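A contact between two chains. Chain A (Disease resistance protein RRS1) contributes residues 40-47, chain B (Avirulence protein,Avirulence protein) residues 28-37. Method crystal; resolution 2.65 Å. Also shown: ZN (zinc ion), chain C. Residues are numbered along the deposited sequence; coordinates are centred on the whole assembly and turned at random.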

# COMPACT_ATOMS: atom_id res chain seq x y z
N TYR A 40 3.31 3.50 1.12
CA TYR A 40 3.12 4.50 2.20
C TYR A 40 2.02 5.50 1.81
O TYR A 40 2.01 5.95 0.63
CB TYR A 40 4.43 5.25 2.47
CG TYR A 40 5.57 4.39 2.96
CD1 TYR A 40 6.37 3.71 2.06
CD2 TYR A 40 5.86 4.27 4.31
CE1 TYR A 40 7.42 2.92 2.48
CE2 TYR A 40 6.92 3.49 4.75
CZ TYR A 40 7.70 2.81 3.83
OH TYR A 40 8.74 2.03 4.24
N ARG A 41 1.15 5.85 2.77
CA ARG A 41 0.09 6.89 2.65
C ARG A 41 0.32 7.98 3.70
O ARG A 41 0.91 7.67 4.74
CB ARG A 41 -1.31 6.28 2.79
CG ARG A 41 -1.54 5.43 4.02
CD ARG A 41 -1.87 6.22 5.27
NE ARG A 41 -2.67 5.42 6.20
CZ ARG A 41 -2.84 5.70 7.49
NH1 ARG A 41 -2.28 6.76 8.04
NH2 ARG A 41 -3.59 4.90 8.23
N CYS A 42 -0.13 9.20 3.43
CA CYS A 42 0.12 10.38 4.31
C CYS A 42 -0.47 10.08 5.70
O CYS A 42 -1.57 9.51 5.78
CB CYS A 42 -0.47 11.66 3.74
SG CYS A 42 -0.04 13.13 4.70
N ALA A 43 0.27 10.45 6.75
CA ALA A 43 -0.19 10.34 8.15
C ALA A 43 -1.52 11.08 8.31
O ALA A 43 -2.29 10.73 9.22
CB ALA A 43 0.87 10.89 9.08
N TYR A 44 -1.79 12.06 7.43
CA TYR A 44 -2.96 12.96 7.51
C TYR A 44 -4.07 12.48 6.57
O TYR A 44 -5.07 13.21 6.40
CB TYR A 44 -2.52 14.40 7.21
CG TYR A 44 -1.50 14.91 8.19
CD1 TYR A 44 -1.85 15.15 9.51
CD2 TYR A 44 -0.18 15.12 7.82
CE1 TYR A 44 -0.92 15.61 10.43
CE2 TYR A 44 0.76 15.57 8.73
CZ TYR A 44 0.39 15.82 10.04
OH TYR A 44 1.32 16.26 10.93
N LYS A 45 -3.93 11.28 6.02
CA LYS A 45 -4.92 10.66 5.10
C LYS A 45 -6.32 10.78 5.70
O LYS A 45 -7.25 11.12 4.96
CB LYS A 45 -4.56 9.19 4.84
CG LYS A 45 -5.53 8.40 3.97
CD LYS A 45 -5.15 6.94 3.86
CE LYS A 45 -6.21 6.09 3.21
NZ LYS A 45 -6.44 6.49 1.80
N PHE A 46 -6.47 10.52 7.00
CA PHE A 46 -7.78 10.40 7.68
C PHE A 46 -8.17 11.72 8.34
O PHE A 46 -9.34 12.13 8.20
CB PHE A 46 -7.75 9.21 8.64
CG PHE A 46 -7.75 7.89 7.91
CD1 PHE A 46 -8.90 7.41 7.32
CD2 PHE A 46 -6.58 7.16 7.77
CE1 PHE A 46 -8.89 6.21 6.62
CE2 PHE A 46 -6.57 5.96 7.07
CZ PHE A 46 -7.73 5.49 6.50
N THR A 47 -7.22 12.38 9.02
CA THR A 47 -7.47 13.63 9.80
C THR A 47 -7.78 14.77 8.82
O THR A 47 -8.68 15.58 9.15
CB THR A 47 -6.30 13.92 10.76
OG1 THR A 47 -5.09 14.07 10.03
CG2 THR A 47 -6.11 12.83 11.79
ZN ZN C . -0.37 14.61 3.17
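Chain B, residues 28-37: RQEIEDKQLM

Residues 28-37 of chain B form a stretch of continuous α-helix that runs on beyond both ends of the segment, with regular i to i+4 bonds such as Asp33(B) N to Gln29(B) O (3.0 Å). The helix lies against Arg41(A), in a strand that ends at Cys42(A), and against Lys45(A) and Phe46(A), at the end of the following turn and just beyond it. This turn is of type I, from Cys42(A) to Lys45(A), closed by a hydrogen bond from Lys45(A) N to Cys42(A) O (3.0 Å). Cys42(A) SG also accepts a hydrogen bond from Tyr44(A) N (3.4 Å) and binds the zinc ion ZN at 2.1 Å, so the metal site is joined directly to the turn. The backbones stay well apart: the CA atoms of Phe46(A) and Gln29(B) are 7.5 Å from each other, and those of Arg41(A) and Asp33(B) 8.2 Å, so the two stretches run in roughly opposite directions. Side chains make the contact, which buries 367 Å² in all.

Phe46(A) covers the most surface. Its CA-to-CB bond points toward the helix, and its ring, at chi1 -72° (m), receives Gln29(B) over one face. Gln29(B) CG lies 3.5 Å from the centroid of the Phe46(A) ring and only 5° off the ring normal, a CH-π contact with the methylene almost directly above the ring centre. The next turn of the helix meets the edge of the same ring, where Glu32(B) OE1 is 3.9 Å from Phe46(A) CE1 and Asp33(B) OD1 is 3.9 Å from Phe46(A) CE2. The ring thus has the Gln29(B) side chain, methylene and amide carbon, over one face and carboxylate oxygens at its edge.

Asp33(B) provides the polar centre. Although its CA-to-CB bond points sideways, the carboxylate comes nearer to chain A and forms a two-pronged salt bridge with Arg41(A). Arg41(A) NE donates to Asp33(B) OD1 at 2.7 Å and Arg41(A) NH2 to Asp33(B) OD2 at 2.6 Å, with N-H...O angles of 167° and 165°. The near-linear bonds reach the guanidinium at its edge, so charge attraction is combined with favourable hydrogen-bond geometry. The arginine is buried, and the carboxylate pairs with its charge there.

Lys45(A) extends the contact one turn further along the helix. Lys45(A) CD lies 3.9 Å from Asp33(B) OD1, while Lys45(A) NZ approaches Leu36(B) CD2 at 4.0 Å; the latter is a packing contact. From Gln29(B) through Glu32(B) and Asp33(B) to Leu36(B), the contacting residues follow the helical repeat and present one side of the helix to chain A.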

# COMPACT_ATOMS: atom_id res chain seq x y z
N ARG B 28 -11.90 0.92 10.95
CA ARG B 28 -12.36 1.59 9.70
C ARG B 28 -11.13 2.03 8.90
O ARG B 28 -11.08 1.77 7.68
CB ARG B 28 -13.30 2.76 10.02
CG ARG B 28 -14.35 3.04 8.95
CD ARG B 28 -15.33 4.15 9.31
NE ARG B 28 -16.17 3.83 10.47
CZ ARG B 28 -16.08 4.39 11.68
NH1 ARG B 28 -15.19 5.33 11.95
NH2 ARG B 28 -16.91 4.01 12.64
N GLN B 29 -10.14 2.64 9.57
CA GLN B 29 -8.87 3.10 8.95
C GLN B 29 -8.12 1.89 8.39
O GLN B 29 -7.84 1.89 7.17
CB GLN B 29 -7.99 3.84 9.95
CG GLN B 29 -8.51 5.22 10.30
CD GLN B 29 -7.50 6.05 11.05
OE1 GLN B 29 -6.30 5.80 11.01
NE2 GLN B 29 -7.99 7.06 11.76
N GLU B 30 -7.78 0.93 9.24
CA GLU B 30 -7.03 -0.30 8.86
C GLU B 30 -7.65 -0.86 7.57
O GLU B 30 -6.89 -1.18 6.64
CB GLU B 30 -7.08 -1.35 9.96
CG GLU B 30 -6.12 -1.09 11.11
CD GLU B 30 -6.22 -2.13 12.21
OE1 GLU B 30 -6.35 -1.74 13.40
OE2 GLU B 30 -6.19 -3.33 11.88
N ILE B 31 -8.98 -0.97 7.55
CA ILE B 31 -9.75 -1.56 6.43
C ILE B 31 -9.41 -0.82 5.14
O ILE B 31 -9.09 -1.50 4.15
CB ILE B 31 -11.26 -1.54 6.73
CG1 ILE B 31 -11.68 -2.76 7.56
CG2 ILE B 31 -12.07 -1.42 5.45
CD1 ILE B 31 -13.11 -2.70 8.07
N GLU B 32 -9.49 0.51 5.14
CA GLU B 32 -9.29 1.35 3.93
C GLU B 32 -7.84 1.27 3.46
O GLU B 32 -7.62 1.24 2.23
CB GLU B 32 -9.65 2.81 4.20
CG GLU B 32 -11.15 3.06 4.24
CD GLU B 32 -11.49 4.54 4.27
OE1 GLU B 32 -12.26 4.95 5.18
OE2 GLU B 32 -10.99 5.28 3.38
N ASP B 33 -6.89 1.25 4.40
CA ASP B 33 -5.44 1.07 4.13
C ASP B 33 -5.24 -0.26 3.39
O ASP B 33 -4.48 -0.28 2.40
CB ASP B 33 -4.61 1.10 5.42
CG ASP B 33 -4.37 2.48 6.00
OD1 ASP B 33 -4.21 3.43 5.20
OD2 ASP B 33 -4.33 2.60 7.25
N LYS B 34 -5.91 -1.32 3.84
CA LYS B 34 -5.83 -2.67 3.23
C LYS B 34 -6.49 -2.62 1.85
O LYS B 34 -5.84 -3.04 0.87
CB LYS B 34 -6.51 -3.71 4.12
CG LYS B 34 -6.27 -5.16 3.71
CD LYS B 34 -4.80 -5.55 3.64
CE LYS B 34 -4.05 -5.28 4.93
NZ LYS B 34 -2.79 -6.06 4.99
N GLN B 35 -7.72 -2.11 1.79
CA GLN B 35 -8.47 -1.91 0.52
C GLN B 35 -7.59 -1.13 -0.46
O GLN B 35 -7.66 -1.43 -1.66
CB GLN B 35 -9.81 -1.20 0.78
CG GLN B 35 -10.67 -1.01 -0.46
CD GLN B 35 -11.18 -2.30 -1.07
OE1 GLN B 35 -12.30 -2.74 -0.82
NE2 GLN B 35 -10.35 -2.92 -1.90
N LEU B 36 -6.76 -0.20 0.03
CA LEU B 36 -5.86 0.59 -0.85
C LEU B 36 -4.80 -0.34 -1.44
O LEU B 36 -4.58 -0.29 -2.67
CB LEU B 36 -5.22 1.73 -0.05
CG LEU B 36 -4.37 2.71 -0.85
CD1 LEU B 36 -5.10 3.21 -2.08
CD2 LEU B 36 -3.94 3.88 0.02
N MET B 37 -4.17 -1.16 -0.60
CA MET B 37 -3.12 -2.12 -1.04
C MET B 37 -3.74 -3.09 -2.04
O MET B 37 -3.13 -3.33 -3.09
CB MET B 37 -2.53 -2.89 0.15
CG MET B 37 -1.26 -3.66 -0.17
SD MET B 37 0.12 -2.61 -0.73
CE MET B 37 1.04 -3.80 -1.70